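Local coordinates for protein putative c-1-tetrahydrofolate synthase, cytoplasmic (PDB 4A26) that probably interconverts one-carbon forms of tetrahydrofolate, oxidising 5,10-methylenetetrahydrofolate with NAD(P)+ and hydrolysing the methenyl product, as a homodimeric dehydrogenase/cyclohydrolase, at residues 118-123 against 128-133; 89-92 against 98-101; 169-174 against 202-207. All coordinates share one frame; numbering follows the deposited sequence.

How the contacts relate
From the N terminus, contact 2 comes first: it closes the short loop between helix 80-91 and strand 98-101. Contact 1 follows, folding the loop after helix 111-116 back on the start of helix 129-136. Contact 3, the last, closes a longer excursion through helix 178-187 and strand 191-195. The three run in series, without nesting or crossing. Contacts 1 and 2 touch: K122 NZ lies 2.6 Å from N91 O, and K122 O is 2.8 Å from I99 N, so the loop 118-123 is held to both the end of helix 80-91 and strand 98-101. Contact 3 stands apart, joining strand 167-171 of the six-stranded sheet to helix 201-209, its centre about 37 Å from contact 2's.

Contact 1 of 3, residues 118-123 against 128-133; sequences IHPHKD and LPVNVG
D123 meets L128 chiefly through its carboxylate: the backbone N of L128 donates to D123 OD2 at 2.9 Å, a nearly straight bond (169°) that reaches the oxygen on its syn side but well out of the carboxylate plane. N131 ND2 takes the same oxygen from its anti side at 2.6 Å, lying with its amide nearly coplanar with the carboxylate, 24° apart. One oxygen thus accepts two N-H groups, from L128, just before helix 129-136, and from N131 in its first turn. With CG anti to the backbone N (chi1 178°), D123 sends its carboxylate across to that helix end, and its OD1 receives a weak bond from L127 N just ahead.

L128 occupies the N-cap position of the helix. Its side chain turns back over the loop, where CD1 lies 3.4 Å from I118 O and 3.5 Å from P120 CA, against backbone more than against side chains. In this two-domain dehydrogenase/cyclohydrolase the bonds fasten the start of helix 129-136 to the loop after helix 111-116, consistent with a link between the catalytic and NAD(P)-binding parts.

P120 is the second residue of a type I turn, closed by K122 N donating to H119 O. Its ring meets the helix at V130, CB to CG1 4.0 Å, the two side chains crossing at about a right angle. The carbonyl O of P120 receives a weak bond of 3.3 Å from N131 ND2, so that amide nitrogen spans from the turn to D123. V130 also packs on P129 of the second subunit, and V132 on Y137 of that chain.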
ATOM      1  N   ILE A 118      10.618   3.359 -16.616  1.00 39.67           N
ATOM      2  CA  ILE A 118       9.348   3.900 -17.093  1.00 38.28           C
ATOM      3  C   ILE A 118       8.972   5.111 -16.248  1.00 38.82           C
ATOM      4  O   ILE A 118       9.120   5.095 -15.028  1.00 39.83           O
ATOM      5  CB  ILE A 118       8.202   2.863 -17.035  1.00 37.23           C
ATOM      6  CG1 ILE A 118       8.486   1.681 -17.969  1.00 36.66           C
ATOM      7  CG2 ILE A 118       6.875   3.512 -17.422  1.00 35.98           C
ATOM      8  CD1 ILE A 118       7.594   0.477 -17.722  1.00 35.64           C
ATOM      9  N   HIS A 119       8.508   6.164 -16.912  1.00 38.23           N
ATOM     10  CA  HIS A 119       8.055   7.359 -16.224  1.00 39.03           C
ATOM     11  C   HIS A 119       6.749   7.052 -15.487  1.00 38.43           C
ATOM     12  O   HIS A 119       5.847   6.439 -16.061  1.00 37.03           O
ATOM     13  CB  HIS A 119       7.876   8.513 -17.211  1.00 38.99           C
ATOM     14  CG  HIS A 119       9.144   9.254 -17.498  1.00 40.42           C
ATOM     15  ND1 HIS A 119       9.171  10.600 -17.793  1.00 41.66           N
ATOM     16  CD2 HIS A 119      10.434   8.843 -17.505  1.00 41.38           C
ATOM     17  CE1 HIS A 119      10.420  10.981 -17.986  1.00 43.15           C
ATOM     18  NE2 HIS A 119      11.207   9.934 -17.818  1.00 42.77           N
ATOM     19  N   PRO A 120       6.650   7.459 -14.207  1.00 39.58           N
ATOM     20  CA  PRO A 120       5.463   7.194 -13.387  1.00 39.11           C
ATOM     21  C   PRO A 120       4.134   7.459 -14.086  1.00 37.74           C
ATOM     22  O   PRO A 120       3.175   6.712 -13.870  1.00 36.80           O
ATOM     23  CB  PRO A 120       5.637   8.156 -12.213  1.00 41.05           C
ATOM     24  CG  PRO A 120       7.101   8.284 -12.060  1.00 42.64           C
ATOM     25  CD  PRO A 120       7.693   8.165 -13.438  1.00 41.53           C
ATOM     26  N   HIS A 121       4.084   8.504 -14.914  1.00 37.74           N
ATOM     27  CA  HIS A 121       2.846   8.913 -15.583  1.00 36.86           C
ATOM     28  C   HIS A 121       2.527   8.124 -16.863  1.00 35.19           C
ATOM     29  O   HIS A 121       1.491   8.358 -17.483  1.00 34.60           O
ATOM     30  CB  HIS A 121       2.848  10.432 -15.857  1.00 38.07           C
ATOM     31  CG  HIS A 121       3.744  10.860 -16.985  1.00 38.61           C
ATOM     32  ND1 HIS A 121       5.049  11.262 -16.793  1.00 39.63           N
ATOM     33  CD2 HIS A 121       3.511  10.968 -18.316  1.00 37.57           C
ATOM     34  CE1 HIS A 121       5.583  11.587 -17.956  1.00 39.44           C
ATOM     35  NE2 HIS A 121       4.671  11.419 -18.896  1.00 38.16           N
ATOM     36  N   LYS A 122       3.395   7.188 -17.246  1.00 34.66           N
ATOM     37  CA  LYS A 122       3.125   6.291 -18.379  1.00 33.46           C
ATOM     38  C   LYS A 122       3.096   4.814 -17.966  1.00 33.10           C
ATOM     39  O   LYS A 122       3.053   3.924 -18.818  1.00 32.36           O
ATOM     40  CB  LYS A 122       4.163   6.503 -19.485  1.00 33.47           C
ATOM     41  CG  LYS A 122       4.175   7.904 -20.060  1.00 33.86           C
ATOM     42  CD  LYS A 122       5.035   7.993 -21.307  1.00 33.58           C
ATOM     43  CE  LYS A 122       4.918   9.360 -21.968  1.00 34.11           C
ATOM     44  NZ  LYS A 122       5.612   9.418 -23.284  1.00 33.79           N
ATOM     45  N   ASP A 123       3.092   4.563 -16.658  1.00 33.88           N
ATOM     46  CA  ASP A 123       3.162   3.210 -16.109  1.00 33.99           C
ATOM     47  C   ASP A 123       1.785   2.538 -16.146  1.00 33.23           C
ATOM     48  O   ASP A 123       1.120   2.398 -15.119  1.00 33.64           O
ATOM     49  CB  ASP A 123       3.712   3.283 -14.677  1.00 35.28           C
ATOM     50  CG  ASP A 123       3.783   1.931 -13.990  1.00 35.71           C
ATOM     51  OD1 ASP A 123       3.886   0.895 -14.673  1.00 36.35           O
ATOM     52  OD2 ASP A 123       3.746   1.908 -12.744  1.00 36.94           O
ATOM     53  N   LEU A 128       5.341   0.335 -10.878  1.00 38.12           N
ATOM     54  CA  LEU A 128       6.301   1.169 -10.156  1.00 40.23           C
ATOM     55  C   LEU A 128       5.904   1.292  -8.685  1.00 39.96           C
ATOM     56  O   LEU A 128       4.714   1.363  -8.373  1.00 38.23           O
ATOM     57  CB  LEU A 128       6.378   2.568 -10.778  1.00 41.09           C
ATOM     58  CG  LEU A 128       7.146   2.715 -12.092  1.00 42.06           C
ATOM     59  CD1 LEU A 128       6.939   4.099 -12.667  1.00 42.24           C
ATOM     60  CD2 LEU A 128       8.622   2.453 -11.883  1.00 44.24           C
ATOM     61  N   PRO A 129       6.894   1.297  -7.773  1.00 42.04           N
ATOM     62  CA  PRO A 129       6.602   1.501  -6.348  1.00 42.38           C
ATOM     63  C   PRO A 129       5.833   2.787  -6.040  1.00 42.19           C
ATOM     64  O   PRO A 129       4.914   2.772  -5.222  1.00 40.86           O
ATOM     65  CB  PRO A 129       7.991   1.544  -5.711  1.00 45.32           C
ATOM     66  CG  PRO A 129       8.824   0.698  -6.595  1.00 46.11           C
ATOM     67  CD  PRO A 129       8.292   0.881  -7.988  1.00 44.38           C
ATOM     68  N   VAL A 130       6.199   3.882  -6.699  1.00 43.69           N
ATOM     69  CA  VAL A 130       5.520   5.162  -6.492  1.00 44.04           C
ATOM     70  C   VAL A 130       4.018   5.072  -6.804  1.00 41.47           C
ATOM     71  O   VAL A 130       3.200   5.629  -6.073  1.00 41.35           O
ATOM     72  CB  VAL A 130       6.198   6.312  -7.288  1.00 46.04           C
ATOM     73  CG1 VAL A 130       6.124   6.061  -8.791  1.00 45.04           C
ATOM     74  CG2 VAL A 130       5.580   7.654  -6.924  1.00 46.75           C
ATOM     75  N   ASN A 131       3.650   4.351  -7.860  1.00 39.85           N
ATOM     76  CA  ASN A 131       2.226   4.120  -8.157  1.00 37.75           C
ATOM     77  C   ASN A 131       1.577   3.188  -7.129  1.00 36.59           C
ATOM     78  O   ASN A 131       0.434   3.405  -6.717  1.00 35.63           O
ATOM     79  CB  ASN A 131       2.041   3.589  -9.580  1.00 36.44           C
ATOM     80  CG  ASN A 131       2.403   4.624 -10.645  1.00 37.91           C
ATOM     81  OD1 ASN A 131       2.144   5.819 -10.490  1.00 39.28           O
ATOM     82  ND2 ASN A 131       3.001   4.165 -11.728  1.00 37.88           N
ATOM     83  N   VAL A 132       2.320   2.168  -6.701  1.00 37.06           N
ATOM     84  CA  VAL A 132       1.880   1.296  -5.612  1.00 36.37           C
ATOM     85  C   VAL A 132       1.710   2.101  -4.323  1.00 37.66           C
ATOM     86  O   VAL A 132       0.777   1.870  -3.556  1.00 36.54           O
ATOM     87  CB  VAL A 132       2.873   0.134  -5.361  1.00 37.18           C
ATOM     88  CG1 VAL A 132       2.352  -0.790  -4.267  1.00 35.92           C
ATOM     89  CG2 VAL A 132       3.119  -0.656  -6.648  1.00 36.63           C
ATOM     90  N   GLY A 133       2.616   3.050  -4.096  1.00 40.37           N
ATOM     91  CA  GLY A 133       2.523   3.944  -2.949  1.00 42.08           C
ATOM     92  C   GLY A 133       1.236   4.737  -2.968  1.00 41.49           C
ATOM     93  O   GLY A 133       0.435   4.654  -2.042  1.00 41.15           O
TER

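Contact 2 of 3, residues 89-92 against 98-101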
ATOM      1  N   LYS A  89      13.095   6.065 -24.838  1.00 35.35           N
ATOM      2  CA  LYS A  89      12.554   6.610 -26.080  1.00 35.15           C
ATOM      3  C   LYS A  89      11.031   6.722 -25.989  1.00 34.40           C
ATOM      4  O   LYS A  89      10.450   7.738 -26.376  1.00 34.77           O
ATOM      5  CB  LYS A  89      12.948   5.741 -27.279  1.00 34.75           C
ATOM      6  N   LEU A  90      10.397   5.678 -25.460  1.00 33.58           N
ATOM      7  CA  LEU A  90       8.945   5.671 -25.266  1.00 32.80           C
ATOM      8  C   LEU A  90       8.512   6.681 -24.202  1.00 33.29           C
ATOM      9  O   LEU A  90       7.461   7.300 -24.344  1.00 33.15           O
ATOM     10  CB  LEU A  90       8.443   4.261 -24.914  1.00 31.95           C
ATOM     11  CG  LEU A  90       8.655   3.188 -25.991  1.00 31.10           C
ATOM     12  CD1 LEU A  90       8.367   1.794 -25.447  1.00 30.42           C
ATOM     13  CD2 LEU A  90       7.812   3.471 -27.220  1.00 29.88           C
ATOM     14  N   ASN A  91       9.317   6.856 -23.150  1.00 34.11           N
ATOM     15  CA  ASN A  91       9.041   7.886 -22.143  1.00 35.11           C
ATOM     16  C   ASN A  91       8.940   9.258 -22.794  1.00 36.00           C
ATOM     17  O   ASN A  91       8.010  10.011 -22.523  1.00 36.22           O
ATOM     18  CB  ASN A  91      10.125   7.931 -21.057  1.00 36.28           C
ATOM     19  CG  ASN A  91      10.023   6.788 -20.060  1.00 36.14           C
ATOM     20  OD1 ASN A  91       8.937   6.292 -19.764  1.00 35.69           O
ATOM     21  ND2 ASN A  91      11.167   6.384 -19.515  1.00 37.41           N
ATOM     22  N   ASN A  92       9.898   9.558 -23.668  1.00 36.74           N
ATOM     23  CA  ASN A  92       9.971  10.853 -24.346  1.00 38.02           C
ATOM     24  C   ASN A  92       9.188  10.915 -25.665  1.00 37.68           C
ATOM     25  O   ASN A  92       9.346  11.871 -26.428  1.00 38.72           O
ATOM     26  CB  ASN A  92      11.439  11.226 -24.600  1.00 39.09           C
ATOM     27  CG  ASN A  92      12.252  11.303 -23.320  1.00 40.02           C
ATOM     28  OD1 ASN A  92      11.892  12.017 -22.384  1.00 41.44           O
ATOM     29  ND2 ASN A  92      13.356  10.566 -23.272  1.00 39.74           N
ATOM     30  N   GLY A  98       0.761   5.133 -22.650  1.00 32.75           N
ATOM     31  CA  GLY A  98       0.943   3.963 -21.790  1.00 32.43           C
ATOM     32  C   GLY A  98       2.126   3.135 -22.263  1.00 32.55           C
ATOM     33  O   GLY A  98       2.378   3.020 -23.470  1.00 32.32           O
ATOM     34  N   ILE A  99       2.856   2.564 -21.306  1.00 32.86           N
ATOM     35  CA  ILE A  99       4.043   1.760 -21.598  1.00 33.10           C
ATOM     36  C   ILE A  99       4.041   0.498 -20.750  1.00 33.35           C
ATOM     37  O   ILE A  99       4.092   0.572 -19.524  1.00 33.70           O
ATOM     38  CB  ILE A  99       5.347   2.546 -21.315  1.00 33.74           C
ATOM     39  CG1 ILE A  99       5.477   3.736 -22.271  1.00 33.84           C
ATOM     40  CG2 ILE A  99       6.565   1.640 -21.455  1.00 33.80           C
ATOM     41  CD1 ILE A  99       6.665   4.642 -21.978  1.00 34.74           C
ATOM     42  N   ILE A 100       3.969  -0.659 -21.405  1.00 33.55           N
ATOM     43  CA  ILE A 100       4.125  -1.942 -20.718  1.00 34.24           C
ATOM     44  C   ILE A 100       5.310  -2.719 -21.289  1.00 35.02           C
ATOM     45  O   ILE A 100       5.570  -2.678 -22.489  1.00 34.72           O
ATOM     46  CB  ILE A 100       2.847  -2.818 -20.781  1.00 33.91           C
ATOM     47  CG1 ILE A 100       2.369  -3.021 -22.224  1.00 33.90           C
ATOM     48  CG2 ILE A 100       1.746  -2.186 -19.963  1.00 33.52           C
ATOM     49  CD1 ILE A 100       1.453  -4.221 -22.402  1.00 33.96           C
ATOM     50  N   VAL A 101       6.036  -3.397 -20.407  1.00 36.13           N
ATOM     51  CA  VAL A 101       7.094  -4.309 -20.801  1.00 37.19           C
ATOM     52  C   VAL A 101       6.567  -5.706 -20.567  1.00 37.90           C
ATOM     53  O   VAL A 101       6.223  -6.056 -19.436  1.00 38.49           O
ATOM     54  CB  VAL A 101       8.361  -4.102 -19.964  1.00 38.17           C
ATOM     55  CG1 VAL A 101       9.340  -5.235 -20.201  1.00 39.49           C
ATOM     56  CG2 VAL A 101       8.999  -2.760 -20.296  1.00 38.06           C
TER
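L90 lies in the last turn of helix 80-91 and meets I99 through its CB: the methyl CD1 of I99 comes to 3.5 Å from it, and I99 CG1 follows at 4.0 Å. The isoleucine reaches out from the strand with CG1 anti to its carbonyl carbon (chi1 -65°) and extends on through chi2, so its terminal methyl arrives at the helix backbone, also 3.5 Å from L90 C. The branched end of L90 goes on past this residue to rest on A41 and I43 of the middle strand, 39-45.

N91 comes next. Its first bond points away from the strand, but the amide folds back across I99 at about a right angle, and OD1 ends 3.6 Å from I99 CD1. This is simple packing of a polar atom on a methyl group; the amide's hydrogen bonds go to the loop after helix 111-116, ND2 donating to K117 O and OD1 accepting from H119 N, while E88 of its own helix is a second partner for ND2. The whole contact is buried and apolar at its centre. It is the helix-on-sheet packing of a beta-alpha-beta crossover, in which helix 80-91 carries the chain from strand 68-74 over strand 39-45 to strand 98-101.

Contact 3 of 3, residues 169-174 against 202-207; sequences VVLGRS and EDMIDY
V169 packs against the backbone carbonyl and CB of Y207, its CG2 lying 3.7 Å from Y207 O and 3.9 Å from Y207 CB. Two residues along the strand, the branch of L171 swings round toward the helix although its first bond does not, and CD2 comes to 4.1 Å from M204 CG, the two side chains crossing at about a right angle. CG anti to the backbone N (chi1 -178°) carries M204 CG to L171. V169, L171 and M204 all share V195 of the neighbouring strand as a further packing partner.

These contacts sit in the Rossmann-type NAD(P)-binding domain: helix 201-209 carries the chain from strand 191-195 to strand 213-216 and lies against strand 167-171 between them. The strand ends at L171, and G172, at whose backbone angles a CB would be jammed against the carbonyl O of the residue before, begins the loop toward helix 178-187, consistent with the glycine-rich dinucleotide-binding loop of the fold.

Several polar groups reach the second subunit: D206 OD2 forms a salt bridge with R167 of that chain, Y207 offers its ring to the same arginine in a cation-pi contact, and R173 NH2 bonds N189 of the second subunit.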
ATOM      1  N   VAL A 169     -13.137 -10.438   2.372  1.00 24.39           N
ATOM      2  CA  VAL A 169     -11.961 -11.277   2.539  1.00 24.28           C
ATOM      3  C   VAL A 169     -11.274 -11.444   1.192  1.00 23.84           C
ATOM      4  O   VAL A 169     -11.897 -11.857   0.224  1.00 23.63           O
ATOM      5  CB  VAL A 169     -12.329 -12.649   3.119  1.00 24.72           C
ATOM      6  CG1 VAL A 169     -11.114 -13.561   3.153  1.00 24.88           C
ATOM      7  CG2 VAL A 169     -12.921 -12.484   4.515  1.00 24.86           C
ATOM      8  N   VAL A 170      -9.994 -11.087   1.138  1.00 23.88           N
ATOM      9  CA  VAL A 170      -9.170 -11.316  -0.037  1.00 23.73           C
ATOM     10  C   VAL A 170      -8.293 -12.521   0.246  1.00 24.64           C
ATOM     11  O   VAL A 170      -7.409 -12.461   1.101  1.00 25.51           O
ATOM     12  CB  VAL A 170      -8.277 -10.099  -0.357  1.00 23.72           C
ATOM     13  CG1 VAL A 170      -7.427 -10.373  -1.599  1.00 23.93           C
ATOM     14  CG2 VAL A 170      -9.124  -8.842  -0.545  1.00 22.47           C
ATOM     15  N   LEU A 171      -8.563 -13.624  -0.447  1.00 24.89           N
ATOM     16  CA  LEU A 171      -7.727 -14.814  -0.355  1.00 25.99           C
ATOM     17  C   LEU A 171      -6.498 -14.610  -1.230  1.00 26.75           C
ATOM     18  O   LEU A 171      -6.579 -14.694  -2.450  1.00 26.52           O
ATOM     19  CB  LEU A 171      -8.491 -16.064  -0.798  1.00 26.27           C
ATOM     20  CG  LEU A 171      -9.781 -16.384  -0.038  1.00 25.68           C
ATOM     21  CD1 LEU A 171     -10.414 -17.632  -0.606  1.00 26.34           C
ATOM     22  CD2 LEU A 171      -9.532 -16.554   1.445  1.00 25.29           C
ATOM     23  N   GLY A 172      -5.364 -14.325  -0.592  1.00 27.89           N
ATOM     24  CA  GLY A 172      -4.094 -14.142  -1.294  1.00 28.98           C
ATOM     25  C   GLY A 172      -3.580 -12.720  -1.179  1.00 28.59           C
ATOM     26  O   GLY A 172      -4.362 -11.770  -1.212  1.00 27.45           O
ATOM     27  N   ARG A 173      -2.260 -12.588  -1.060  1.00 29.95           N
ATOM     28  CA  ARG A 173      -1.598 -11.301  -0.831  1.00 30.13           C
ATOM     29  C   ARG A 173      -0.571 -10.977  -1.922  1.00 30.95           C
ATOM     30  O   ARG A 173       0.358 -10.207  -1.703  1.00 31.77           O
ATOM     31  CB  ARG A 173      -0.927 -11.302   0.547  1.00 31.47           C
ATOM     32  CG  ARG A 173       0.046 -12.446   0.783  1.00 33.68           C
ATOM     33  CD  ARG A 173       0.766 -12.289   2.114  1.00 35.58           C
ATOM     34  NE  ARG A 173       1.522 -13.479   2.491  1.00 37.36           N
ATOM     35  CZ  ARG A 173       2.210 -13.607   3.623  1.00 40.01           C
ATOM     36  NH1 ARG A 173       2.260 -12.611   4.504  1.00 40.34           N
ATOM     37  NH2 ARG A 173       2.859 -14.737   3.879  1.00 42.32           N
ATOM     38  N   SER A 174      -0.759 -11.559  -3.103  1.00 30.91           N
ATOM     39  CA  SER A 174       0.163 -11.380  -4.216  1.00 31.82           C
ATOM     40  C   SER A 174       0.209  -9.928  -4.663  1.00 31.30           C
ATOM     41  O   SER A 174      -0.810  -9.242  -4.659  1.00 30.08           O
ATOM     42  CB  SER A 174      -0.265 -12.261  -5.388  1.00 31.63           C
ATOM     43  OG  SER A 174      -1.609 -12.007  -5.752  1.00 29.50           O
ATOM     44  N   GLU A 202      -8.749 -22.739   9.976  1.00 36.57           N
ATOM     45  CA  GLU A 202      -9.909 -22.460  10.823  1.00 36.23           C
ATOM     46  C   GLU A 202     -10.255 -20.977  10.822  1.00 34.60           C
ATOM     47  O   GLU A 202     -11.429 -20.614  10.765  1.00 33.50           O
ATOM     48  CB  GLU A 202      -9.680 -22.943  12.254  1.00 37.85           C
ATOM     49  CG  GLU A 202      -9.523 -24.450  12.385  1.00 40.49           C
ATOM     50  CD  GLU A 202      -8.078 -24.912  12.271  1.00 43.15           C
ATOM     51  OE1 GLU A 202      -7.322 -24.335  11.455  1.00 42.41           O
ATOM     52  OE2 GLU A 202      -7.698 -25.852  13.007  1.00 45.66           O
ATOM     53  N   ASP A 203      -9.228 -20.130  10.877  1.00 34.99           N
ATOM     54  CA  ASP A 203      -9.415 -18.680  10.816  1.00 33.85           C
ATOM     55  C   ASP A 203      -9.920 -18.290   9.433  1.00 32.65           C
ATOM     56  O   ASP A 203     -10.941 -17.617   9.313  1.00 31.70           O
ATOM     57  CB  ASP A 203      -8.115 -17.934  11.129  1.00 34.58           C
ATOM     58  CG  ASP A 203      -7.597 -18.203  12.541  1.00 36.63           C
ATOM     59  OD1 ASP A 203      -8.291 -18.871  13.340  1.00 37.77           O
ATOM     60  OD2 ASP A 203      -6.481 -17.739  12.853  1.00 38.02           O
ATOM     61  N   MET A 204      -9.218 -18.727   8.388  1.00 33.17           N
ATOM     62  CA  MET A 204      -9.664 -18.486   7.016  1.00 32.23           C
ATOM     63  C   MET A 204     -11.159 -18.763   6.918  1.00 31.46           C
ATOM     64  O   MET A 204     -11.926 -17.897   6.506  1.00 30.55           O
ATOM     65  CB  MET A 204      -8.903 -19.372   6.027  1.00 33.45           C
ATOM     66  CG  MET A 204      -9.273 -19.142   4.554  1.00 33.43           C
ATOM     67  SD  MET A 204      -9.353 -20.672   3.602  1.00 37.10           S
ATOM     68  CE  MET A 204     -10.751 -21.455   4.396  1.00 37.07           C
ATOM     69  N   ILE A 205     -11.568 -19.962   7.323  1.00 32.34           N
ATOM     70  CA  ILE A 205     -12.985 -20.324   7.352  1.00 32.15           C
ATOM     71  C   ILE A 205     -13.813 -19.338   8.187  1.00 31.44           C
ATOM     72  O   ILE A 205     -14.888 -18.919   7.759  1.00 30.83           O
ATOM     73  CB  ILE A 205     -13.208 -21.768   7.884  1.00 33.72           C
ATOM     74  CG1 ILE A 205     -12.691 -22.794   6.871  1.00 34.54           C
ATOM     75  CG2 ILE A 205     -14.689 -22.020   8.153  1.00 33.34           C
ATOM     76  CD1 ILE A 205     -12.759 -24.224   7.350  1.00 35.99           C
ATOM     77  N   ASP A 206     -13.308 -18.964   9.364  1.00 31.93           N
ATOM     78  CA  ASP A 206     -14.036 -18.061  10.261  1.00 31.70           C
ATOM     79  C   ASP A 206     -14.250 -16.691   9.626  1.00 30.54           C
ATOM     80  O   ASP A 206     -15.347 -16.137   9.696  1.00 30.28           O
ATOM     81  CB  ASP A 206     -13.311 -17.911  11.606  1.00 32.58           C
ATOM     82  CG  ASP A 206     -14.126 -17.120  12.630  1.00 32.90           C
ATOM     83  OD1 ASP A 206     -15.356 -17.323  12.704  1.00 33.69           O
ATOM     84  OD2 ASP A 206     -13.537 -16.299  13.367  1.00 32.93           O
ATOM     85  N   TYR A 207     -13.204 -16.157   9.001  1.00 30.22           N
ATOM     86  CA  TYR A 207     -13.298 -14.878   8.297  1.00 29.30           C
ATOM     87  C   TYR A 207     -14.315 -14.933   7.159  1.00 28.71           C
ATOM     88  O   TYR A 207     -15.133 -14.020   7.011  1.00 28.51           O
ATOM     89  CB  TYR A 207     -11.937 -14.455   7.741  1.00 29.29           C
ATOM     90  CG  TYR A 207     -10.958 -13.936   8.775  1.00 30.02           C
ATOM     91  CD1 TYR A 207     -11.225 -12.775   9.494  1.00 30.15           C
ATOM     92  CD2 TYR A 207      -9.755 -14.588   9.011  1.00 30.98           C
ATOM     93  CE1 TYR A 207     -10.324 -12.288  10.432  1.00 31.53           C
ATOM     94  CE2 TYR A 207      -8.850 -14.113   9.949  1.00 32.45           C
ATOM     95  CZ  TYR A 207      -9.138 -12.963  10.656  1.00 32.62           C
ATOM     96  OH  TYR A 207      -8.238 -12.488  11.584  1.00 34.61           O
TER